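Local coordinates for Lin1889 protein (Listeria innocua Clip11262, PDB 3B57) that is of unknown function but binds magnesium and, as a member of the HD family, is probably a metal-dependent phosphohydrolase, at residues K11-S16 against A55-Y60; Q41-G46 against T174-T179; R124-G129 against K182-I187; R135-G140 against N155-H160. All coordinates share one frame; numbering follows the deposited sequence.

Contact 1: residues K11-S16 against A55-Y60; sequences KNWMHS and ALFHDY
The selenomethionine side chain of M14 packs against L56, F57 and Y60, and the ring of W13 also meets F57 and Y60. M14 starts with CG anti to its carbonyl carbon (chi1 -66°) and then bends at both following torsions, a folded shape that puts SE at the edge of F57 and turns CE to Y60 CB. SE approaches F57 CD1 to 3.6 Å and sits at the edge of that ring, with M14 CG also near the ring plane. Past the selenium, CE of M14 touches CB of Y60 at 3.7 Å, an apolar contact. M14 SE itself lies 5.0 Å from the centroid of the Y60 ring. The selenium thus makes Met-aromatic contacts with two rings, edgewise at F57 and oblique at Y60.

W13 holds CG anti to its backbone N, and its six-membered ring meets both aromatics obliquely. W13 CE3 lies 3.9 Å from F57 CE1, with ring planes at 73°; the Y60 ring is inclined by 48°, and W13 CZ2 lies 4.1 Å from Y60 OH. W79, outside the two segments, stacks on W13. At the other end, L56 CD1 rests 3.8 Å from the backbone CA of K11. No hydrogen bond crosses the contact, so its geometry is that of apolar packing.

Helix 3-15 is thereby applied to the end of helix 48-57, just where the chain delivers H58 and D59. With H29 and D123 these two complete the magnesium site: an aromatic cluster packed next to the His-Asp doublet of an HD domain.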
loop_
_atom_site.group_PDB
_atom_site.type_symbol
_atom_site.label_atom_id
_atom_site.label_comp_id
_atom_site.label_asym_id
_atom_site.label_seq_id
_atom_site.Cartn_x
_atom_site.Cartn_y
_atom_site.Cartn_z
ATOM N N LYS A 11 19.563 -11.219 -18.526
ATOM C CA LYS A 11 18.341 -10.441 -18.448
ATOM C C LYS A 11 17.151 -11.269 -18.926
ATOM O O LYS A 11 16.163 -11.403 -18.210
ATOM C CB LYS A 11 18.500 -9.175 -19.291
ATOM C CG LYS A 11 17.617 -8.007 -18.914
ATOM C CD LYS A 11 18.201 -6.743 -19.529
ATOM C CE LYS A 11 17.145 -5.855 -20.163
ATOM N NZ LYS A 11 17.770 -4.983 -21.209
ATOM N N ASN A 12 17.250 -11.840 -20.122
ATOM C CA ASN A 12 16.155 -12.646 -20.671
ATOM C C ASN A 12 15.872 -13.922 -19.885
ATOM O O ASN A 12 14.743 -14.409 -19.873
ATOM C CB ASN A 12 16.432 -12.982 -22.139
ATOM C CG ASN A 12 16.100 -11.825 -23.069
ATOM O OD1 ASN A 12 14.930 -11.542 -23.342
ATOM N ND2 ASN A 12 17.130 -11.136 -23.542
ATOM N N TRP A 13 16.898 -14.451 -19.226
ATOM C CA TRP A 13 16.756 -15.658 -18.426
ATOM C C TRP A 13 15.968 -15.355 -17.145
ATOM O O TRP A 13 15.018 -16.061 -16.826
ATOM C CB TRP A 13 18.146 -16.233 -18.108
ATOM C CG TRP A 13 18.141 -17.470 -17.257
ATOM C CD1 TRP A 13 17.183 -18.430 -17.226
ATOM C CD2 TRP A 13 19.157 -17.887 -16.329
ATOM N NE1 TRP A 13 17.528 -19.421 -16.337
ATOM C CE2 TRP A 13 18.735 -19.114 -15.772
ATOM C CE3 TRP A 13 20.380 -17.345 -15.917
ATOM C CZ2 TRP A 13 19.490 -19.809 -14.819
ATOM C CZ3 TRP A 13 21.135 -18.036 -14.970
ATOM C CH2 TRP A 13 20.683 -19.256 -14.432
HETATM N N MSE A 14 16.348 -14.309 -16.417
HETATM C CA MSE A 14 15.624 -13.962 -15.195
HETATM C C MSE A 14 14.184 -13.570 -15.504
HETATM O O MSE A 14 13.270 -13.873 -14.737
HETATM C CB MSE A 14 16.293 -12.799 -14.462
HETATM C CG MSE A 14 17.664 -13.099 -13.916
HETATM SE SE MSE A 14 17.694 -14.677 -12.815
HETATM C CE MSE A 14 17.215 -13.900 -11.105
ATOM N N HIS A 15 13.987 -12.886 -16.627
ATOM C CA HIS A 15 12.656 -12.446 -17.025
ATOM C C HIS A 15 11.708 -13.625 -17.129
ATOM O O HIS A 15 10.602 -13.590 -16.597
ATOM C CB HIS A 15 12.715 -11.729 -18.371
ATOM C CG HIS A 15 11.390 -11.208 -18.842
ATOM N ND1 HIS A 15 11.233 -10.562 -20.049
ATOM C CD2 HIS A 15 10.164 -11.231 -18.264
ATOM C CE1 HIS A 15 9.967 -10.208 -20.196
ATOM N NE2 HIS A 15 9.299 -10.600 -19.127
ATOM N N SER A 16 12.147 -14.667 -17.822
ATOM C CA SER A 16 11.323 -15.848 -18.001
ATOM C C SER A 16 11.446 -16.765 -16.803
ATOM O O SER A 16 11.478 -17.986 -16.936
ATOM C CB SER A 16 11.733 -16.587 -19.275
ATOM O OG SER A 16 13.116 -16.888 -19.255
ATOM N N ALA A 55 23.276 -7.809 -9.665
ATOM C CA ALA A 55 21.965 -7.184 -9.490
ATOM C C ALA A 55 20.845 -8.033 -10.076
ATOM O O ALA A 55 19.788 -8.176 -9.469
ATOM C CB ALA A 55 21.943 -5.816 -10.135
ATOM N N LEU A 56 21.074 -8.574 -11.266
ATOM C CA LEU A 56 20.073 -9.397 -11.911
ATOM C C LEU A 56 19.884 -10.766 -11.257
ATOM O O LEU A 56 18.804 -11.343 -11.363
ATOM C CB LEU A 56 20.407 -9.573 -13.386
ATOM C CG LEU A 56 20.202 -8.334 -14.246
ATOM C CD1 LEU A 56 20.410 -8.715 -15.699
ATOM C CD2 LEU A 56 18.795 -7.783 -14.064
ATOM N N PHE A 57 20.915 -11.284 -10.585
ATOM C CA PHE A 57 20.811 -12.590 -9.928
ATOM C C PHE A 57 20.659 -12.481 -8.414
ATOM O O PHE A 57 20.533 -13.498 -7.739
ATOM C CB PHE A 57 22.045 -13.474 -10.205
ATOM C CG PHE A 57 22.283 -13.779 -11.660
ATOM C CD1 PHE A 57 21.230 -13.854 -12.555
ATOM C CD2 PHE A 57 23.577 -13.998 -12.132
ATOM C CE1 PHE A 57 21.463 -14.141 -13.905
ATOM C CE2 PHE A 57 23.819 -14.286 -13.483
ATOM C CZ PHE A 57 22.762 -14.356 -14.370
ATOM N N HIS A 58 20.666 -11.265 -7.876
ATOM C CA HIS A 58 20.571 -11.087 -6.427
ATOM C C HIS A 58 19.353 -11.751 -5.817
ATOM O O HIS A 58 19.316 -12.015 -4.617
ATOM C CB HIS A 58 20.570 -9.595 -6.063
ATOM C CG HIS A 58 19.225 -8.930 -6.151
ATOM N ND1 HIS A 58 18.541 -8.769 -7.337
ATOM C CD2 HIS A 58 18.458 -8.352 -5.195
ATOM C CE1 HIS A 58 17.413 -8.117 -7.111
ATOM N NE2 HIS A 58 17.338 -7.853 -5.819
ATOM N N ASP A 59 18.368 -12.037 -6.658
ATOM C CA ASP A 59 17.128 -12.631 -6.192
ATOM C C ASP A 59 16.811 -13.935 -6.897
ATOM O O ASP A 59 15.764 -14.071 -7.523
ATOM C CB ASP A 59 15.985 -11.646 -6.423
ATOM C CG ASP A 59 15.115 -11.477 -5.208
ATOM O OD1 ASP A 59 14.697 -12.515 -4.636
ATOM O OD2 ASP A 59 14.850 -10.307 -4.836
ATOM N N TYR A 60 17.712 -14.898 -6.788
ATOM C CA TYR A 60 17.509 -16.180 -7.435
ATOM C C TYR A 60 17.775 -17.271 -6.419
ATOM O O TYR A 60 17.288 -18.398 -6.534
ATOM C CB TYR A 60 18.471 -16.315 -8.608
ATOM C CG TYR A 60 18.322 -17.600 -9.371
ATOM C CD1 TYR A 60 17.358 -17.736 -10.370
ATOM C CD2 TYR A 60 19.124 -18.699 -9.069
ATOM C CE1 TYR A 60 17.200 -18.939 -11.046
ATOM C CE2 TYR A 60 18.974 -19.904 -9.733
ATOM C CZ TYR A 60 18.012 -20.020 -10.718
ATOM O OH TYR A 60 17.869 -21.221 -11.362
#

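Contact 2: residues Q41-G46 against T174-T179; sequences QSKEGG and TETAKT
E44 and T176 meet through a carboxylate oxygen that takes two donors from one residue. The T176 hydroxyl OG1 donates to E44 OE2 at 2.6 Å, arriving on the anti side of the carboxylate and 18° out of its plane. The backbone N of T176 also points to E44 OE2, but this bond is long at 3.3 Å and bent to 141°, hence weak. E44 reaches the pair because CG stands anti to its carbonyl carbon and the chain bends at chi2 (-75°), which leaves its tip facing that of T174. There the methyl CG2 of T174 lies against the carboxylate, 3.4 Å from E44 OE1.

T174 occupies the N-cap position of helix 175-179, yet its side chain makes no capping bond; its OG1 is satisfied by a residue adjoining the segment. The carbonyl O of T174 accepts from K178 N at 2.9 Å, closing the first helical turn. T179 OG1 donates to T176 O at 3.3 Å, and K178 NZ is taken by L172 O. K43 adds an apolar margin, with its CB 4.0 Å from T176 CG2 and the two side chains crossing at about a right angle, while its outer chain leads away.

I114 and I118 of helix 114-125 also touch E44. The arrangement is a surface join in this all-helical fold: a carboxylate from the C-terminal end of helix 27-44 bound to a hydroxyl and, weakly, to an amide in the first turn of helix 175-179.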
loop_
_atom_site.group_PDB
_atom_site.type_symbol
_atom_site.label_atom_id
_atom_site.label_comp_id
_atom_site.label_asym_id
_atom_site.label_seq_id
_atom_site.Cartn_x
_atom_site.Cartn_y
_atom_site.Cartn_z
ATOM N N GLN A 41 26.175 3.311 -10.105
ATOM C CA GLN A 41 27.575 3.104 -10.473
ATOM C C GLN A 41 28.115 4.234 -11.332
ATOM O O GLN A 41 29.276 4.630 -11.191
ATOM C CB GLN A 41 27.751 1.747 -11.180
ATOM C CG GLN A 41 27.944 1.777 -12.699
ATOM C CD GLN A 41 29.371 2.136 -13.123
ATOM O OE1 GLN A 41 30.349 1.757 -12.463
ATOM N NE2 GLN A 41 29.492 2.845 -14.244
ATOM N N SER A 42 27.259 4.758 -12.204
ATOM C CA SER A 42 27.642 5.850 -13.091
ATOM C C SER A 42 28.130 7.063 -12.302
ATOM O O SER A 42 28.584 8.047 -12.881
ATOM C CB SER A 42 26.458 6.276 -13.953
ATOM O OG SER A 42 25.798 7.362 -13.325
ATOM N N LYS A 43 28.023 6.999 -10.984
ATOM C CA LYS A 43 28.473 8.108 -10.167
ATOM C C LYS A 43 29.312 7.635 -9.005
ATOM O O LYS A 43 29.985 8.433 -8.353
ATOM C CB LYS A 43 27.294 8.926 -9.647
ATOM C CG LYS A 43 26.633 9.777 -10.703
ATOM C CD LYS A 43 25.747 10.820 -10.069
ATOM C CE LYS A 43 25.078 11.648 -11.144
ATOM N NZ LYS A 43 24.426 10.720 -12.111
ATOM N N GLU A 44 29.281 6.339 -8.732
ATOM C CA GLU A 44 30.081 5.807 -7.635
ATOM C C GLU A 44 31.169 4.866 -8.143
ATOM O O GLU A 44 32.002 4.392 -7.373
ATOM C CB GLU A 44 29.189 5.074 -6.645
ATOM C CG GLU A 44 28.146 5.941 -5.998
ATOM C CD GLU A 44 28.723 6.852 -4.933
ATOM O OE1 GLU A 44 29.421 6.342 -4.032
ATOM O OE2 GLU A 44 28.469 8.076 -4.984
ATOM N N GLY A 45 31.153 4.589 -9.441
ATOM C CA GLY A 45 32.159 3.711 -10.010
ATOM C C GLY A 45 31.996 2.232 -9.703
ATOM O O GLY A 45 30.994 1.825 -9.114
ATOM N N GLY A 46 32.984 1.434 -10.112
ATOM C CA GLY A 46 32.966 -0.004 -9.889
ATOM C C GLY A 46 32.855 -0.766 -11.198
ATOM O O GLY A 46 32.604 -0.168 -12.242
ATOM N N THR A 174 26.270 4.953 0.281
ATOM C CA THR A 174 26.668 5.614 -0.946
ATOM C C THR A 174 25.960 6.957 -1.005
ATOM O O THR A 174 24.744 7.043 -0.792
ATOM C CB THR A 174 26.231 4.809 -2.179
ATOM O OG1 THR A 174 27.163 3.756 -2.415
ATOM C CG2 THR A 174 26.130 5.696 -3.401
ATOM N N GLU A 175 26.714 8.003 -1.305
ATOM C CA GLU A 175 26.123 9.322 -1.398
ATOM C C GLU A 175 25.168 9.414 -2.571
ATOM O O GLU A 175 24.145 10.086 -2.488
ATOM C CB GLU A 175 27.208 10.382 -1.537
ATOM C CG GLU A 175 27.286 11.280 -0.328
ATOM C CD GLU A 175 27.477 10.497 0.957
ATOM O OE1 GLU A 175 27.269 11.091 2.042
ATOM O OE2 GLU A 175 27.842 9.294 0.884
ATOM N N THR A 176 25.495 8.753 -3.672
ATOM C CA THR A 176 24.605 8.821 -4.816
ATOM C C THR A 176 23.298 8.179 -4.396
ATOM O O THR A 176 22.225 8.755 -4.572
ATOM C CB THR A 176 25.191 8.094 -6.034
ATOM O OG1 THR A 176 26.435 8.705 -6.393
ATOM C CG2 THR A 176 24.242 8.181 -7.220
ATOM N N ALA A 177 23.395 6.988 -3.820
ATOM C CA ALA A 177 22.210 6.292 -3.354
ATOM C C ALA A 177 21.405 7.192 -2.417
ATOM O O ALA A 177 20.187 7.287 -2.561
ATOM C CB ALA A 177 22.598 4.999 -2.647
ATOM N N LYS A 178 22.078 7.863 -1.477
ATOM C CA LYS A 178 21.392 8.761 -0.527
ATOM C C LYS A 178 20.620 9.895 -1.171
ATOM O O LYS A 178 19.588 10.303 -0.649
ATOM C CB LYS A 178 22.362 9.393 0.465
ATOM C CG LYS A 178 22.955 8.456 1.457
ATOM C CD LYS A 178 24.094 9.139 2.200
ATOM C CE LYS A 178 24.925 8.144 3.010
ATOM N NZ LYS A 178 24.110 7.373 3.992
ATOM N N THR A 179 21.108 10.422 -2.287
ATOM C CA THR A 179 20.382 11.514 -2.904
ATOM C C THR A 179 19.242 10.964 -3.744
ATOM O O THR A 179 18.229 11.628 -3.905
ATOM C CB THR A 179 21.313 12.472 -3.741
ATOM O OG1 THR A 179 21.514 11.938 -5.049
ATOM C CG2 THR A 179 22.666 12.648 -3.056
#

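Contact 3: residues R124-G129 against K182-I187; sequences RLDAIG and KEKQKI
K184 sets CG anti to its carbonyl carbon (chi1 -68°) and runs extended from there to NZ, so that one straight chain passes over G129 and I128 and ends at L125. I128 places CG1 between its own backbone N and carbonyl carbon (chi1 68°); the side chains cross at about a right angle, with I128 CG1 3.9 Å from K184 CD. At the root of the lysine, G129 CA lies 3.4 Å from K184 CB. With no side chain at G129, the CA atoms of G129 and K184 are 3.8 Å apart.

At the tip, K184 NZ donates to L125 O at 2.8 Å, from above the carbonyl plane, 46° out of it. That carbonyl belongs to the type I turn from L125 to I128, which begins on the last residue of helix 114-125. E198 of the second subunit forms a salt bridge with the same ammonium. D126 OD2 is 4.2 Å from K184 NZ, beyond a salt bridge; the other carboxylate oxygen of D126 is engaged by H29, a magnesium ligand, and by R32.

Every touching residue here is buried, and the lysine probably brings a positive charge into this buried place, where a turn carbonyl and a carboxylate of the second subunit meet it. This is consistent with an ammonium that stays protonated, and it ties the turn at the end of helix 114-125, close to the metal site, to the dimer interface.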
loop_
_atom_site.group_PDB
_atom_site.type_symbol
_atom_site.label_atom_id
_atom_site.label_comp_id
_atom_site.label_asym_id
_atom_site.label_seq_id
_atom_site.Cartn_x
_atom_site.Cartn_y
_atom_site.Cartn_z
ATOM N N ARG A 124 18.056 -1.968 -1.214
ATOM C CA ARG A 124 17.406 -1.181 -0.170
ATOM C C ARG A 124 16.580 -0.030 -0.770
ATOM O O ARG A 124 15.438 0.190 -0.368
ATOM C CB ARG A 124 18.448 -0.620 0.806
ATOM C CG ARG A 124 19.243 -1.664 1.575
ATOM C CD ARG A 124 18.413 -2.334 2.663
ATOM N NE ARG A 124 17.297 -3.110 2.116
ATOM C CZ ARG A 124 16.249 -3.530 2.829
ATOM N NH1 ARG A 124 16.166 -3.248 4.132
ATOM N NH2 ARG A 124 15.282 -4.227 2.238
ATOM N N LEU A 125 17.142 0.699 -1.733
ATOM C CA LEU A 125 16.419 1.808 -2.358
ATOM C C LEU A 125 15.021 1.426 -2.860
ATOM O O LEU A 125 14.093 2.238 -2.787
ATOM C CB LEU A 125 17.217 2.382 -3.531
ATOM C CG LEU A 125 18.338 3.377 -3.213
ATOM C CD1 LEU A 125 19.110 3.725 -4.487
ATOM C CD2 LEU A 125 17.744 4.632 -2.593
ATOM N N ASP A 126 14.858 0.201 -3.361
ATOM C CA ASP A 126 13.559 -0.218 -3.879
ATOM C C ASP A 126 12.575 -0.664 -2.785
ATOM O O ASP A 126 11.451 -1.093 -3.083
ATOM C CB ASP A 126 13.731 -1.348 -4.888
ATOM C CG ASP A 126 12.605 -1.386 -5.904
ATOM O OD1 ASP A 126 12.033 -2.484 -6.099
ATOM O OD2 ASP A 126 12.307 -0.322 -6.518
ATOM N N ALA A 127 12.999 -0.540 -1.528
ATOM C CA ALA A 127 12.193 -0.939 -0.391
ATOM C C ALA A 127 11.490 0.250 0.224
ATOM O O ALA A 127 10.526 0.085 0.969
ATOM C CB ALA A 127 13.076 -1.624 0.647
ATOM N N ILE A 128 11.979 1.445 -0.090
ATOM C CA ILE A 128 11.413 2.683 0.446
ATOM C C ILE A 128 10.805 3.504 -0.677
ATOM O O ILE A 128 10.804 3.072 -1.824
ATOM C CB ILE A 128 12.488 3.550 1.137
ATOM C CG1 ILE A 128 13.478 4.078 0.087
ATOM C CG2 ILE A 128 13.202 2.728 2.194
ATOM C CD1 ILE A 128 14.663 4.824 0.642
ATOM N N GLY A 129 10.312 4.696 -0.345
ATOM C CA GLY A 129 9.687 5.553 -1.337
ATOM C C GLY A 129 8.321 5.027 -1.743
ATOM O O GLY A 129 7.784 4.125 -1.103
ATOM N N LYS A 182 16.355 10.730 -1.447
ATOM C CA LYS A 182 15.726 11.928 -0.916
ATOM C C LYS A 182 14.256 12.031 -1.305
ATOM O O LYS A 182 13.385 12.031 -0.435
ATOM C CB LYS A 182 16.476 13.186 -1.368
ATOM C CG LYS A 182 15.995 14.473 -0.674
ATOM C CD LYS A 182 16.865 15.687 -1.008
ATOM C CE LYS A 182 18.335 15.434 -0.665
ATOM N NZ LYS A 182 19.210 16.586 -1.046
ATOM N N GLU A 183 13.966 12.123 -2.597
ATOM C CA GLU A 183 12.568 12.213 -3.017
ATOM C C GLU A 183 11.726 11.091 -2.414
ATOM O O GLU A 183 10.561 11.296 -2.062
ATOM C CB GLU A 183 12.451 12.146 -4.532
ATOM C CG GLU A 183 12.999 13.346 -5.229
ATOM C CD GLU A 183 12.086 13.787 -6.345
ATOM O OE1 GLU A 183 11.737 12.928 -7.186
ATOM O OE2 GLU A 183 11.717 14.983 -6.379
ATOM N N LYS A 184 12.322 9.908 -2.294
ATOM C CA LYS A 184 11.625 8.766 -1.733
ATOM C C LYS A 184 11.332 8.974 -0.253
ATOM O O LYS A 184 10.180 8.888 0.169
ATOM C CB LYS A 184 12.444 7.490 -1.929
ATOM C CG LYS A 184 12.558 7.039 -3.380
ATOM C CD LYS A 184 13.065 5.604 -3.476
ATOM C CE LYS A 184 12.899 5.045 -4.877
ATOM N NZ LYS A 184 12.729 3.555 -4.866
ATOM N N GLN A 185 12.370 9.253 0.531
ATOM C CA GLN A 185 12.209 9.473 1.967
ATOM C C GLN A 185 11.228 10.602 2.233
ATOM O O GLN A 185 10.752 10.760 3.352
ATOM C CB GLN A 185 13.547 9.827 2.610
ATOM C CG GLN A 185 13.465 10.087 4.109
ATOM C CD GLN A 185 13.524 8.810 4.926
ATOM O OE1 GLN A 185 13.647 8.846 6.152
ATOM N NE2 GLN A 185 13.439 7.665 4.247
ATOM N N LYS A 186 10.936 11.403 1.215
ATOM C CA LYS A 186 10.007 12.500 1.414
ATOM C C LYS A 186 8.575 12.024 1.303
ATOM O O LYS A 186 7.831 12.060 2.280
ATOM C CB LYS A 186 10.248 13.619 0.406
ATOM C CG LYS A 186 9.169 14.694 0.407
ATOM C CD LYS A 186 9.428 15.730 -0.687
ATOM C CE LYS A 186 8.313 16.774 -0.747
ATOM N NZ LYS A 186 7.947 17.263 0.625
ATOM N N ILE A 187 8.190 11.572 0.114
ATOM C CA ILE A 187 6.832 11.097 -0.115
ATOM C C ILE A 187 6.440 10.079 0.954
ATOM O O ILE A 187 5.291 10.002 1.377
ATOM C CB ILE A 187 6.715 10.468 -1.511
ATOM C CG1 ILE A 187 5.292 10.685 -2.053
ATOM C CG2 ILE A 187 7.151 9.007 -1.467
ATOM C CD1 ILE A 187 4.191 10.005 -1.286
#

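Contact 4: residues R135-G140 against N155-H160; sequences RTFTYG and NTTLQH
T157 packs its CG2 methyl against the F137 ring, and this is the close-packed part of the contact. T157 CG2 lies 3.5 Å from F137 CE1 and 3.7 Å from F137 CD1, approaching the ring obliquely. The methyl is anti to the backbone N of T157 (OG1 at chi1 -61°), which turns it to the ring while OG1 goes to R145 NE. T136 adds a second, slightly longer approach: its OG1 sits 3.8 Å from T157 CG2 and 3.6 Å from H160 CD2, sliding past both side chains in the opposite direction.

Both ends of the contact are looser. At one, G140 CA stays 4.4 Å from T157 OG1; at the other, H160, partly exposed, touches through the single ring atom CD2. No hydrogen bond joins the two segments. Beyond them F137 also packs on A134 of the second subunit.

Within residues 155-160, T156 OG1 accepts from Q159 N at 3.2 Å with an N-H...O angle of 151°. The result is a threonine N-cap starting helix 157-171, whose first turn packs by methyl and aromatic contacts on the end of helix 129-140, beside the dimer interface.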
loop_
_atom_site.group_PDB
_atom_site.type_symbol
_atom_site.label_atom_id
_atom_site.label_comp_id
_atom_site.label_asym_id
_atom_site.label_seq_id
_atom_site.Cartn_x
_atom_site.Cartn_y
_atom_site.Cartn_z
ATOM N N ARG A 135 4.931 -1.790 -2.023
ATOM C CA ARG A 135 5.425 -3.127 -1.772
ATOM C C ARG A 135 5.134 -3.623 -0.366
ATOM O O ARG A 135 4.622 -4.733 -0.199
ATOM C CB ARG A 135 6.917 -3.206 -2.066
ATOM C CG ARG A 135 7.205 -3.667 -3.472
ATOM C CD ARG A 135 8.525 -3.128 -3.980
ATOM N NE ARG A 135 9.691 -3.611 -3.245
ATOM C CZ ARG A 135 10.117 -4.867 -3.253
ATOM N NH1 ARG A 135 11.197 -5.186 -2.551
ATOM N NH2 ARG A 135 9.465 -5.795 -3.959
ATOM N N THR A 136 5.432 -2.806 0.641
ATOM C CA THR A 136 5.205 -3.218 2.019
ATOM C C THR A 136 3.728 -3.443 2.351
ATOM O O THR A 136 3.395 -4.340 3.125
ATOM C CB THR A 136 5.827 -2.217 3.016
ATOM O OG1 THR A 136 5.588 -2.672 4.351
ATOM C CG2 THR A 136 5.238 -0.841 2.844
ATOM N N PHE A 137 2.838 -2.646 1.766
ATOM C CA PHE A 137 1.418 -2.844 2.012
ATOM C C PHE A 137 0.912 -4.051 1.236
ATOM O O PHE A 137 -0.036 -4.699 1.677
ATOM C CB PHE A 137 0.604 -1.603 1.648
ATOM C CG PHE A 137 0.546 -0.600 2.743
ATOM C CD1 PHE A 137 -0.037 -0.936 3.964
ATOM C CD2 PHE A 137 1.153 0.651 2.593
ATOM C CE1 PHE A 137 -0.005 -0.047 5.032
ATOM C CE2 PHE A 137 1.199 1.565 3.649
ATOM C CZ PHE A 137 0.620 1.218 4.877
ATOM N N THR A 138 1.519 -4.365 0.088
ATOM C CA THR A 138 1.070 -5.544 -0.656
ATOM C C THR A 138 1.524 -6.775 0.094
ATOM O O THR A 138 0.855 -7.803 0.086
ATOM C CB THR A 138 1.659 -5.671 -2.066
ATOM O OG1 THR A 138 1.252 -4.564 -2.881
ATOM C CG2 THR A 138 1.152 -6.970 -2.702
ATOM N N TYR A 139 2.677 -6.658 0.742
ATOM C CA TYR A 139 3.226 -7.764 1.510
ATOM C C TYR A 139 2.340 -8.030 2.717
ATOM O O TYR A 139 1.982 -9.176 2.999
ATOM C CB TYR A 139 4.657 -7.438 1.950
ATOM C CG TYR A 139 5.243 -8.430 2.920
ATOM C CD1 TYR A 139 5.083 -8.258 4.299
ATOM C CD2 TYR A 139 5.929 -9.560 2.462
ATOM C CE1 TYR A 139 5.587 -9.183 5.202
ATOM C CE2 TYR A 139 6.438 -10.497 3.356
ATOM C CZ TYR A 139 6.262 -10.302 4.727
ATOM O OH TYR A 139 6.756 -11.226 5.618
ATOM N N GLY A 140 1.981 -6.959 3.422
ATOM C CA GLY A 140 1.118 -7.095 4.583
ATOM C C GLY A 140 -0.196 -7.757 4.203
ATOM O O GLY A 140 -0.781 -8.503 4.990
ATOM N N ASN A 155 3.020 -5.047 15.594
ATOM C CA ASN A 155 3.196 -5.748 14.332
ATOM C C ASN A 155 2.466 -5.082 13.196
ATOM O O ASN A 155 2.371 -5.630 12.099
ATOM C CB ASN A 155 2.737 -7.198 14.465
ATOM C CG ASN A 155 3.705 -8.032 15.276
ATOM O OD1 ASN A 155 4.837 -8.271 14.850
ATOM N ND2 ASN A 155 3.273 -8.471 16.454
ATOM N N THR A 156 1.957 -3.886 13.458
ATOM C CA THR A 156 1.242 -3.149 12.440
ATOM C C THR A 156 2.217 -2.699 11.357
ATOM O O THR A 156 3.360 -2.320 11.641
ATOM C CB THR A 156 0.527 -1.920 13.053
ATOM O OG1 THR A 156 1.488 -0.914 13.401
ATOM C CG2 THR A 156 -0.229 -2.327 14.311
ATOM N N THR A 157 1.760 -2.781 10.112
ATOM C CA THR A 157 2.553 -2.367 8.962
ATOM C C THR A 157 3.052 -0.934 9.199
ATOM O O THR A 157 4.212 -0.617 8.921
ATOM C CB THR A 157 1.705 -2.437 7.663
ATOM O OG1 THR A 157 1.282 -3.789 7.448
ATOM C CG2 THR A 157 2.505 -1.971 6.449
ATOM N N LEU A 158 2.184 -0.070 9.729
ATOM C CA LEU A 158 2.584 1.305 10.007
ATOM C C LEU A 158 3.865 1.331 10.820
ATOM O O LEU A 158 4.768 2.099 10.520
ATOM C CB LEU A 158 1.508 2.073 10.789
ATOM C CG LEU A 158 1.952 3.474 11.272
ATOM C CD1 LEU A 158 1.920 4.454 10.118
ATOM C CD2 LEU A 158 1.049 3.976 12.396
ATOM N N GLN A 159 3.950 0.490 11.844
ATOM C CA GLN A 159 5.132 0.469 12.695
ATOM C C GLN A 159 6.392 0.048 11.938
ATOM O O GLN A 159 7.495 0.509 12.248
ATOM C CB GLN A 159 4.907 -0.445 13.901
ATOM C CG GLN A 159 5.939 -0.238 15.014
ATOM C CD GLN A 159 6.026 1.216 15.488
ATOM O OE1 GLN A 159 7.102 1.702 15.862
ATOM N NE2 GLN A 159 4.889 1.911 15.482
ATOM N N HIS A 160 6.223 -0.820 10.947
ATOM C CA HIS A 160 7.346 -1.264 10.138
ATOM C C HIS A 160 8.042 -0.025 9.537
ATOM O O HIS A 160 9.261 -0.008 9.346
ATOM C CB HIS A 160 6.847 -2.212 9.045
ATOM C CG HIS A 160 7.939 -2.786 8.201
ATOM N ND1 HIS A 160 9.008 -3.473 8.736
ATOM C CD2 HIS A 160 8.155 -2.733 6.866
ATOM C CE1 HIS A 160 9.837 -3.816 7.766
ATOM N NE2 HIS A 160 9.343 -3.379 6.621
#

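Overall arrangement
Contacts 3 and 4 are buried, contact 1 is partly buried and contact 2 lies on the surface. Burial alone does not set the chemistry: of the two buried contacts, 3 turns on a lysine and 4 on methyl and ring packing, while surface contact 2 turns on a glutamate and contact 1 is aromatic and selenium packing. Contacts 3 and 4 both reach the second subunit and are joined by D126 O and R135 NE, probably a hydrogen bond of 3.1 Å. Contacts 2 and 3 touch through A177 and L125, and their segments alternate along the chain. Contact 1, carrying two magnesium ligands, stands opposite contact 3 across the chain's centre, about 23 Å between centres.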